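Local coordinates for putative cell adhesion protein (Parabacteroides distasonis, PDB 3LIU) that probably serves as a fimbrial subunit of the FimA/Mfa1 family, a building block of cell-surface pili thought to act in adhesion, at residues V199-F204 and T327-Y332; L242-L245 and I251-G254; L267-V272 and L278-Y283. One frame throughout, in Å; residues are numbered along the deposited sequence. Where two conformers were deposited one is given.

Interaction 1: residues V199-F204 and T327-Y332; sequences VLKEVF and TKENCY
Lys201 to Phe204 and Glu329 to Tyr332 run nearly parallel, 18° apart end to end. The two segments are not neighbours in the sheet. Strand 308-319 runs between them and is antiparallel to both strands, 193-213 and 326-336. The closest CA atoms, those of Lys201 and Asn330, are therefore 7.8 Å apart, and side chains make the contact. Both strands are irregular here. Lys201 and Glu202 form a classic beta bulge opposite Lys312, and Asn330 and Cys331 form a G1 bulge opposite Gly313.

Lys201 spans the gap with a chain that stays extended until it bends at chi4. Its NZ donates to Asn330 OD1 at 3.3 Å. The amine sits above the carbonyl plane of the amide, 50° out of it, and so misses the lone pairs. The same NZ forms a salt bridge with Glu329 OE1 at 3.5 Å. Its strongest polar partner is Asp314 on the middle strand, which also accepts from Asn330 N.

Farther along, the side chains of Phe204 and Tyr332 cross at about a right angle. Tyr332 CE1 meets the edge of the Phe204 ring at CE1, 4.1 Å away.

The lysine charge is probably balanced by two carboxylates, with an amide oxygen as a further partner. At this partly exposed site the contacts to Asn330 and Glu329 probably add to the stronger bridge to Asp314.

Interaction 2: residues L242-L245 and I251-G254; sequences LLFL and IDEG
A loop between strands 238-240 and 262-263 folds back on itself here, with Asp252 gripping the backbone of Phe244. Neither segment is regular helix or strand. Asp252 OD1 accepts from Phe244 N at 2.9 Å, with an N-H...O angle of 150°. The amide meets the oxygen from above the carboxylate plane, 48° out of it. A water donates to the same OD1 and to Leu242 O, 2.7 Å from each. One carboxylate oxygen thus holds Phe244 N directly and Leu242 O through the water. The torsion that allows this sets CG of Asp252 opposite its own backbone N (chi1 -161°).

Side-chain-to-backbone bonding thus helps to hold a long excursion from the sheet that contains strand 193-213. A backbone bond closes the turn between the two segments: Ile251 N donates to Leu245 O at 2.9 Å. With the carboxylate of Asp252 replaced by an alanine methyl, the Phe244 amide would probably lose its acceptor and the water one of its two, leaving this side of the loop less firmly held.

Beside the polar core, Ile251 CG1 packs on Phe244 CB at 3.8 Å. The Phe244 ring presents its edge to Asp252 OD1, and it also touches Pro374.

Interaction 3: residues L267-V272 and L278-Y283; sequences LAKKHV and LNHEFY
Lys269 and Phe282 lead a contact between side chains and backbone, partly buried, where the chain doubles back after strand 268-270. The two segments run antiparallel, 169° apart, but they do not pair as strands. Strand 268-270 bonds to strand 193-213, while strand 282-284 bonds to strand 172-185. The segments therefore belong to different sheets, and their side chains fill the space between.

Lys269 lies with its aliphatic chain on the His280 ring. CD sits 3.8 Å from the ring centroid and only 9° off the normal, a CH-pi contact over one face. Two torsions bring it there: CG lies opposite the backbone N, and a bend at chi2 (92°) turns the chain over the imidazole. A second bend, at chi4, helps direct NZ to its salt bridge with Asp275.

The Phe282 ring packs against the backbone of 267-269. Its CE1 is 3.6 Å from the carbonyl carbon of Leu267, and its CZ is 3.9 Å from Lys269 CB. CD2 of His280 lies over one face of this ring, toward the rim, and Phe282 CD1 meets the His280 ring at its edge. The three side chains thus pack against one another in turn, Lys269 on His280 and His280 on Phe282. Leu267 CD2 adds a looser contact, 4.4 Å from Phe282 CB.

At the other end, His271 CE1 meets Leu278 CG at 4.2 Å. His271 ND1 accepts a bond from Ala277 N, which probably limits the rotation of the imidazole.

A short connection from a strand of one sheet to a strand of another, with side chains packed between, is the beta-arch arrangement found in beta sandwiches. It is consistent with the transthyretin-like beta architecture of the fimbrillin superfamily.

Overall arrangement
From the N terminus, strand 193-213 comes first and supplies 199-204. The chain then passes through 242-245 and 251-254, where interaction 2 closes a short loop. Next come 267-272 and 278-283, where interaction 3 closes a second. Only at 327-332 does interaction 1 close, so it encloses the other two, which follow one another without crossing. All three meet around the same strand. Phe204 touches Leu242 and Phe244, and Tyr332 also reaches Phe244. Strand 268-270 pairs with 193-213, and Leu242 packs on Ala268. Together they tie the surface loop, the sheet that contains strand 193-213 and the start of strand 282-284 into one region.

Interaction 1: residues V199-F204 and T327-Y332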
loop_
_atom_site.group_PDB
_atom_site.type_symbol
_atom_site.label_atom_id
_atom_site.label_comp_id
_atom_site.label_asym_id
_atom_site.label_seq_id
_atom_site.Cartn_x
_atom_site.Cartn_y
_atom_site.Cartn_z
ATOM N N VAL A 199 13.225 21.485 -13.897
ATOM C CA VAL A 199 12.955 20.410 -14.848
ATOM C C VAL A 199 13.106 19.092 -14.096
ATOM O O VAL A 199 14.210 18.759 -13.616
ATOM C CB VAL A 199 13.929 20.453 -16.049
ATOM C CG1 VAL A 199 13.579 19.358 -17.041
ATOM C CG2 VAL A 199 13.920 21.847 -16.725
ATOM N N LEU A 200 11.997 18.356 -13.995
ATOM C CA LEU A 200 11.966 17.071 -13.342
ATOM C C LEU A 200 12.692 15.982 -14.151
ATOM O O LEU A 200 12.405 15.815 -15.312
ATOM C CB LEU A 200 10.506 16.665 -13.084
ATOM C CG LEU A 200 10.332 15.342 -12.348
ATOM C CD1 LEU A 200 10.803 15.502 -10.863
ATOM C CD2 LEU A 200 8.870 14.895 -12.456
ATOM N N LYS A 201 13.602 15.240 -13.516
ATOM C CA LYS A 201 14.328 14.125 -14.175
ATOM C C LYS A 201 13.942 12.746 -13.655
ATOM O O LYS A 201 13.891 11.792 -14.430
ATOM C CB LYS A 201 15.832 14.288 -14.010
ATOM C CG LYS A 201 16.456 15.388 -14.906
ATOM C CD LYS A 201 18.004 15.332 -14.811
ATOM C CE LYS A 201 18.729 16.120 -15.923
ATOM N NZ LYS A 201 19.945 16.906 -15.399
ATOM N N GLU A 202 13.660 12.642 -12.353
ATOM C CA GLU A 202 13.395 11.336 -11.725
ATOM C C GLU A 202 12.510 11.499 -10.479
ATOM O O GLU A 202 12.565 12.514 -9.777
ATOM C CB GLU A 202 14.735 10.659 -11.337
ATOM C CG GLU A 202 14.628 9.238 -10.737
ATOM C CD GLU A 202 14.715 8.127 -11.784
ATOM O OE1 GLU A 202 14.875 8.446 -12.975
ATOM O OE2 GLU A 202 14.635 6.928 -11.427
ATOM N N VAL A 203 11.697 10.482 -10.210
ATOM C CA VAL A 203 10.958 10.371 -8.976
ATOM C C VAL A 203 11.219 8.991 -8.389
ATOM O O VAL A 203 11.262 7.993 -9.128
ATOM C CB VAL A 203 9.446 10.560 -9.226
ATOM C CG1 VAL A 203 8.682 10.575 -7.907
ATOM C CG2 VAL A 203 9.180 11.875 -10.015
ATOM N N PHE A 204 11.452 8.902 -7.087
ATOM C CA PHE A 204 11.583 7.582 -6.461
ATOM C C PHE A 204 11.130 7.545 -5.014
ATOM O O PHE A 204 10.943 8.591 -4.379
ATOM C CB PHE A 204 13.004 6.969 -6.663
ATOM C CG PHE A 204 14.098 7.543 -5.769
ATOM C CD1 PHE A 204 14.657 8.764 -6.036
ATOM C CD2 PHE A 204 14.572 6.822 -4.683
ATOM C CE1 PHE A 204 15.675 9.287 -5.244
ATOM C CE2 PHE A 204 15.594 7.324 -3.867
ATOM C CZ PHE A 204 16.164 8.555 -4.163
ATOM N N THR A 327 22.035 27.253 -13.257
ATOM C CA THR A 327 21.332 25.974 -13.129
ATOM C C THR A 327 22.192 24.997 -12.318
ATOM O O THR A 327 23.364 24.765 -12.623
ATOM C CB THR A 327 21.013 25.370 -14.488
ATOM O OG1 THR A 327 20.199 26.300 -15.223
ATOM C CG2 THR A 327 20.308 24.009 -14.345
ATOM N N LYS A 328 21.598 24.483 -11.264
ATOM C CA LYS A 328 22.154 23.380 -10.492
ATOM C C LYS A 328 21.498 22.132 -11.014
ATOM O O LYS A 328 20.285 21.967 -10.919
ATOM C CB LYS A 328 21.862 23.550 -9.015
ATOM C CG LYS A 328 22.572 22.444 -8.116
ATOM C CD LYS A 328 22.461 22.753 -6.607
ATOM C CE LYS A 328 23.242 21.749 -5.745
ATOM N NZ LYS A 328 23.145 22.051 -4.269
ATOM N N GLU A 329 22.291 21.243 -11.576
ATOM C CA GLU A 329 21.719 20.040 -12.119
ATOM C C GLU A 329 21.597 18.987 -11.045
ATOM O O GLU A 329 22.336 19.014 -10.083
ATOM C CB GLU A 329 22.596 19.483 -13.213
ATOM C CG GLU A 329 22.736 20.376 -14.398
ATOM C CD GLU A 329 23.398 19.629 -15.518
ATOM O OE1 GLU A 329 23.018 18.481 -15.774
ATOM O OE2 GLU A 329 24.310 20.159 -16.125
ATOM N N ASN A 330 20.682 18.041 -11.251
ATOM C CA ASN A 330 20.626 16.818 -10.457
ATOM C C ASN A 330 20.507 17.085 -8.966
ATOM O O ASN A 330 21.228 16.491 -8.167
ATOM C CB ASN A 330 21.847 15.938 -10.814
ATOM C CG ASN A 330 21.844 15.561 -12.272
ATOM O OD1 ASN A 330 20.798 15.143 -12.805
ATOM N ND2 ASN A 330 22.988 15.768 -12.962
ATOM N N CYS A 331 19.625 18.038 -8.632
ATOM C CA CYS A 331 19.229 18.400 -7.286
ATOM C C CYS A 331 18.157 17.465 -6.762
ATOM O O CYS A 331 17.193 17.207 -7.481
ATOM C CB CYS A 331 18.499 19.750 -7.290
ATOM S SG CYS A 331 19.440 21.063 -7.515
ATOM N N TYR A 332 18.253 17.087 -5.483
ATOM C CA TYR A 332 17.243 16.273 -4.821
ATOM C C TYR A 332 16.427 17.036 -3.777
ATOM O O TYR A 332 16.934 17.910 -3.034
ATOM C CB TYR A 332 17.869 15.070 -4.106
ATOM C CG TYR A 332 18.532 14.077 -4.978
ATOM C CD1 TYR A 332 17.819 13.024 -5.523
ATOM C CD2 TYR A 332 19.903 14.168 -5.262
ATOM C CE1 TYR A 332 18.440 12.096 -6.322
ATOM C CE2 TYR A 332 20.523 13.247 -6.095
ATOM C CZ TYR A 332 19.787 12.203 -6.619
ATOM O OH TYR A 332 20.381 11.271 -7.468
#

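Interaction 2: residues L242-L245 and I251-G254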
loop_
_atom_site.group_PDB
_atom_site.type_symbol
_atom_site.label_atom_id
_atom_site.label_comp_id
_atom_site.label_asym_id
_atom_site.label_seq_id
_atom_site.Cartn_x
_atom_site.Cartn_y
_atom_site.Cartn_z
ATOM N N LEU A 242 16.181 3.234 -5.913
ATOM C CA LEU A 242 17.544 3.380 -6.397
ATOM C C LEU A 242 18.556 3.106 -5.287
ATOM O O LEU A 242 18.258 3.316 -4.100
ATOM C CB LEU A 242 17.760 4.829 -6.896
ATOM C CG LEU A 242 16.901 5.258 -8.079
ATOM C CD1 LEU A 242 16.878 6.805 -8.196
ATOM C CD2 LEU A 242 17.365 4.549 -9.339
ATOM N N LEU A 243 19.753 2.663 -5.686
ATOM C CA LEU A 243 20.884 2.511 -4.790
ATOM C C LEU A 243 21.949 3.576 -5.126
ATOM O O LEU A 243 22.062 4.029 -6.249
ATOM C CB LEU A 243 21.481 1.112 -4.874
ATOM C CG LEU A 243 20.551 -0.061 -4.586
ATOM C CD1 LEU A 243 21.245 -1.453 -4.900
ATOM C CD2 LEU A 243 20.111 0.021 -3.154
ATOM N N PHE A 244 22.707 3.996 -4.122
ATOM C CA PHE A 244 23.717 5.030 -4.318
ATOM C C PHE A 244 25.083 4.489 -3.873
ATOM O O PHE A 244 25.183 3.380 -3.319
ATOM C CB PHE A 244 23.290 6.330 -3.605
ATOM C CG PHE A 244 22.039 6.922 -4.177
ATOM C CD1 PHE A 244 20.787 6.532 -3.711
ATOM C CD2 PHE A 244 22.102 7.808 -5.256
ATOM C CE1 PHE A 244 19.616 7.064 -4.285
ATOM C CE2 PHE A 244 20.941 8.316 -5.822
ATOM C CZ PHE A 244 19.704 7.946 -5.322
ATOM N N LEU A 245 26.151 5.202 -4.204
ATOM C CA LEU A 245 27.500 4.693 -3.852
ATOM C C LEU A 245 27.714 4.771 -2.330
ATOM O O LEU A 245 27.241 5.704 -1.660
ATOM C CB LEU A 245 28.619 5.440 -4.604
ATOM C CG LEU A 245 28.859 4.950 -6.024
ATOM C CD1 LEU A 245 29.889 5.846 -6.645
ATOM C CD2 LEU A 245 29.288 3.476 -6.038
ATOM N N ILE A 251 26.866 7.686 0.362
ATOM C CA ILE A 251 25.670 8.464 0.177
ATOM C C ILE A 251 24.395 7.625 0.083
ATOM O O ILE A 251 23.320 8.189 -0.169
ATOM C CB ILE A 251 25.839 9.447 -0.985
ATOM C CG1 ILE A 251 25.894 8.744 -2.319
ATOM C CG2 ILE A 251 27.134 10.298 -0.787
ATOM C CD1 ILE A 251 25.703 9.716 -3.490
ATOM N N ASP A 252 24.491 6.302 0.297
ATOM C CA ASP A 252 23.295 5.433 0.281
ATOM C C ASP A 252 22.468 5.487 1.561
ATOM O O ASP A 252 21.408 4.871 1.644
ATOM C CB ASP A 252 23.642 3.964 -0.036
ATOM C CG ASP A 252 22.421 3.173 -0.497
ATOM O OD1 ASP A 252 21.765 3.654 -1.439
ATOM O OD2 ASP A 252 22.116 2.083 0.073
ATOM N N GLU A 253 22.982 6.222 2.532
ATOM C CA GLU A 253 22.378 6.411 3.837
ATOM C C GLU A 253 22.573 7.899 4.149
ATOM O O GLU A 253 23.470 8.544 3.568
ATOM C CB GLU A 253 23.110 5.518 4.847
ATOM C CG GLU A 253 22.430 5.299 6.188
ATOM C CD GLU A 253 22.886 4.018 6.876
ATOM O OE1 GLU A 253 23.736 3.324 6.288
ATOM O OE2 GLU A 253 22.386 3.703 7.984
ATOM N N GLY A 254 21.762 8.438 5.056
ATOM C CA GLY A 254 21.936 9.783 5.588
ATOM C C GLY A 254 20.985 10.059 6.744
ATOM O O GLY A 254 20.354 9.150 7.274
HETATM O O HOH W 1 19.090 3.837 -1.540
#

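Interaction 3: residues L267-V272 and L278-Y283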
loop_
_atom_site.group_PDB
_atom_site.type_symbol
_atom_site.label_atom_id
_atom_site.label_comp_id
_atom_site.label_asym_id
_atom_site.label_seq_id
_atom_site.Cartn_x
_atom_site.Cartn_y
_atom_site.Cartn_z
ATOM N N LEU A 267 9.947 1.007 -7.790
ATOM C CA LEU A 267 9.906 2.207 -6.949
ATOM C C LEU A 267 10.747 3.394 -7.436
ATOM O O LEU A 267 11.004 4.319 -6.664
ATOM C CB LEU A 267 10.304 1.841 -5.512
ATOM C CG LEU A 267 9.358 0.848 -4.830
ATOM C CD1 LEU A 267 9.825 0.612 -3.378
ATOM C CD2 LEU A 267 7.905 1.370 -4.874
ATOM N N ALA A 268 11.186 3.368 -8.702
ATOM C CA ALA A 268 11.791 4.554 -9.366
ATOM C C ALA A 268 11.197 4.771 -10.754
ATOM O O ALA A 268 10.833 3.803 -11.455
ATOM C CB ALA A 268 13.330 4.411 -9.457
ATOM N N LYS A 269 11.064 6.031 -11.141
ATOM C CA LYS A 269 10.597 6.364 -12.474
ATOM C C LYS A 269 11.331 7.580 -13.000
ATOM O O LYS A 269 11.316 8.670 -12.378
ATOM C CB LYS A 269 9.111 6.684 -12.455
ATOM C CG LYS A 269 8.489 6.957 -13.808
ATOM C CD LYS A 269 7.902 5.714 -14.448
ATOM C CE LYS A 269 7.285 6.015 -15.819
ATOM N NZ LYS A 269 8.299 5.965 -16.899
ATOM N N LYS A 270 11.936 7.393 -14.160
ATOM C CA LYS A 270 12.510 8.475 -14.946
ATOM C C LYS A 270 11.387 9.302 -15.605
ATOM O O LYS A 270 10.401 8.736 -16.046
ATOM C CB LYS A 270 13.437 7.867 -16.001
ATOM C CG LYS A 270 14.191 8.872 -16.866
ATOM C CD LYS A 270 15.255 8.167 -17.742
ATOM C CE LYS A 270 16.138 9.185 -18.476
ATOM N NZ LYS A 270 17.546 8.696 -18.665
ATOM N N HIS A 271 11.539 10.628 -15.636
ATOM C CA HIS A 271 10.593 11.532 -16.304
ATOM C C HIS A 271 11.061 11.827 -17.722
ATOM O O HIS A 271 12.109 12.389 -17.909
ATOM C CB HIS A 271 10.465 12.861 -15.543
ATOM C CG HIS A 271 9.374 13.763 -16.060
ATOM N ND1 HIS A 271 8.040 13.416 -16.030
ATOM C CD2 HIS A 271 9.419 15.017 -16.577
ATOM C CE1 HIS A 271 7.312 14.402 -16.526
ATOM N NE2 HIS A 271 8.123 15.392 -16.851
ATOM N N VAL A 272 10.277 11.413 -18.708
ATOM C CA VAL A 272 10.523 11.741 -20.126
ATOM C C VAL A 272 9.186 12.145 -20.771
ATOM O O VAL A 272 8.156 11.554 -20.445
ATOM C CB VAL A 272 11.212 10.566 -20.892
ATOM C CG1 VAL A 272 12.618 10.315 -20.319
ATOM C CG2 VAL A 272 10.372 9.291 -20.849
ATOM N N LEU A 278 5.431 12.215 -13.573
ATOM C CA LEU A 278 4.254 12.887 -13.021
ATOM C C LEU A 278 3.004 12.022 -13.131
ATOM O O LEU A 278 2.715 11.455 -14.171
ATOM C CB LEU A 278 3.993 14.202 -13.765
ATOM C CG LEU A 278 4.785 15.432 -13.365
ATOM C CD1 LEU A 278 4.254 16.603 -14.168
ATOM C CD2 LEU A 278 4.652 15.691 -11.868
ATOM N N ASN A 279 2.264 11.963 -12.039
ATOM C CA ASN A 279 1.122 11.122 -11.900
ATOM C C ASN A 279 1.376 9.607 -11.983
ATOM O O ASN A 279 0.453 8.851 -11.966
ATOM C CB ASN A 279 0.030 11.580 -12.876
ATOM C CG ASN A 279 -0.353 13.039 -12.646
ATOM O OD1 ASN A 279 -0.409 13.833 -13.570
ATOM N ND2 ASN A 279 -0.584 13.392 -11.405
ATOM N N HIS A 280 2.620 9.165 -12.068
ATOM C CA HIS A 280 2.889 7.754 -12.046
ATOM C C HIS A 280 2.666 7.249 -10.615
ATOM O O HIS A 280 3.232 7.785 -9.640
ATOM C CB HIS A 280 4.324 7.472 -12.466
ATOM C CG HIS A 280 4.692 6.040 -12.348
ATOM N ND1 HIS A 280 4.356 5.108 -13.309
ATOM C CD2 HIS A 280 5.306 5.359 -11.351
ATOM C CE1 HIS A 280 4.788 3.921 -12.923
ATOM N NE2 HIS A 280 5.356 4.041 -11.737
ATOM N N GLU A 281 1.860 6.218 -10.479
ATOM C CA GLU A 281 1.527 5.718 -9.139
ATOM C C GLU A 281 2.525 4.649 -8.687
ATOM O O GLU A 281 2.867 3.771 -9.475
ATOM C CB GLU A 281 0.123 5.149 -9.109
ATOM C CG GLU A 281 -0.942 6.216 -9.177
ATOM C CD GLU A 281 -2.355 5.652 -9.259
ATOM O OE1 GLU A 281 -2.728 4.726 -8.485
ATOM O OE2 GLU A 281 -3.102 6.160 -10.099
ATOM N N PHE A 282 2.994 4.759 -7.432
ATOM C CA PHE A 282 3.854 3.774 -6.806
ATOM C C PHE A 282 3.038 3.090 -5.731
ATOM O O PHE A 282 2.374 3.767 -4.955
ATOM C CB PHE A 282 5.059 4.460 -6.109
ATOM C CG PHE A 282 6.006 5.167 -7.064
ATOM C CD1 PHE A 282 6.914 4.448 -7.834
ATOM C CD2 PHE A 282 5.960 6.540 -7.221
ATOM C CE1 PHE A 282 7.807 5.116 -8.726
ATOM C CE2 PHE A 282 6.830 7.192 -8.103
ATOM C CZ PHE A 282 7.760 6.469 -8.843
ATOM N N TYR A 283 3.167 1.768 -5.631
ATOM C CA TYR A 283 2.459 0.977 -4.672
ATOM C C TYR A 283 3.386 0.544 -3.545
ATOM O O TYR A 283 4.493 0.034 -3.782
ATOM C CB TYR A 283 1.847 -0.274 -5.326
ATOM C CG TYR A 283 0.927 -0.038 -6.484
ATOM C CD1 TYR A 283 0.000 1.023 -6.470
ATOM C CD2 TYR A 283 0.959 -0.867 -7.601
ATOM C CE1 TYR A 283 -0.832 1.268 -7.559
ATOM C CE2 TYR A 283 0.100 -0.657 -8.667
ATOM C CZ TYR A 283 -0.798 0.399 -8.635
ATOM O OH TYR A 283 -1.635 0.632 -9.703
#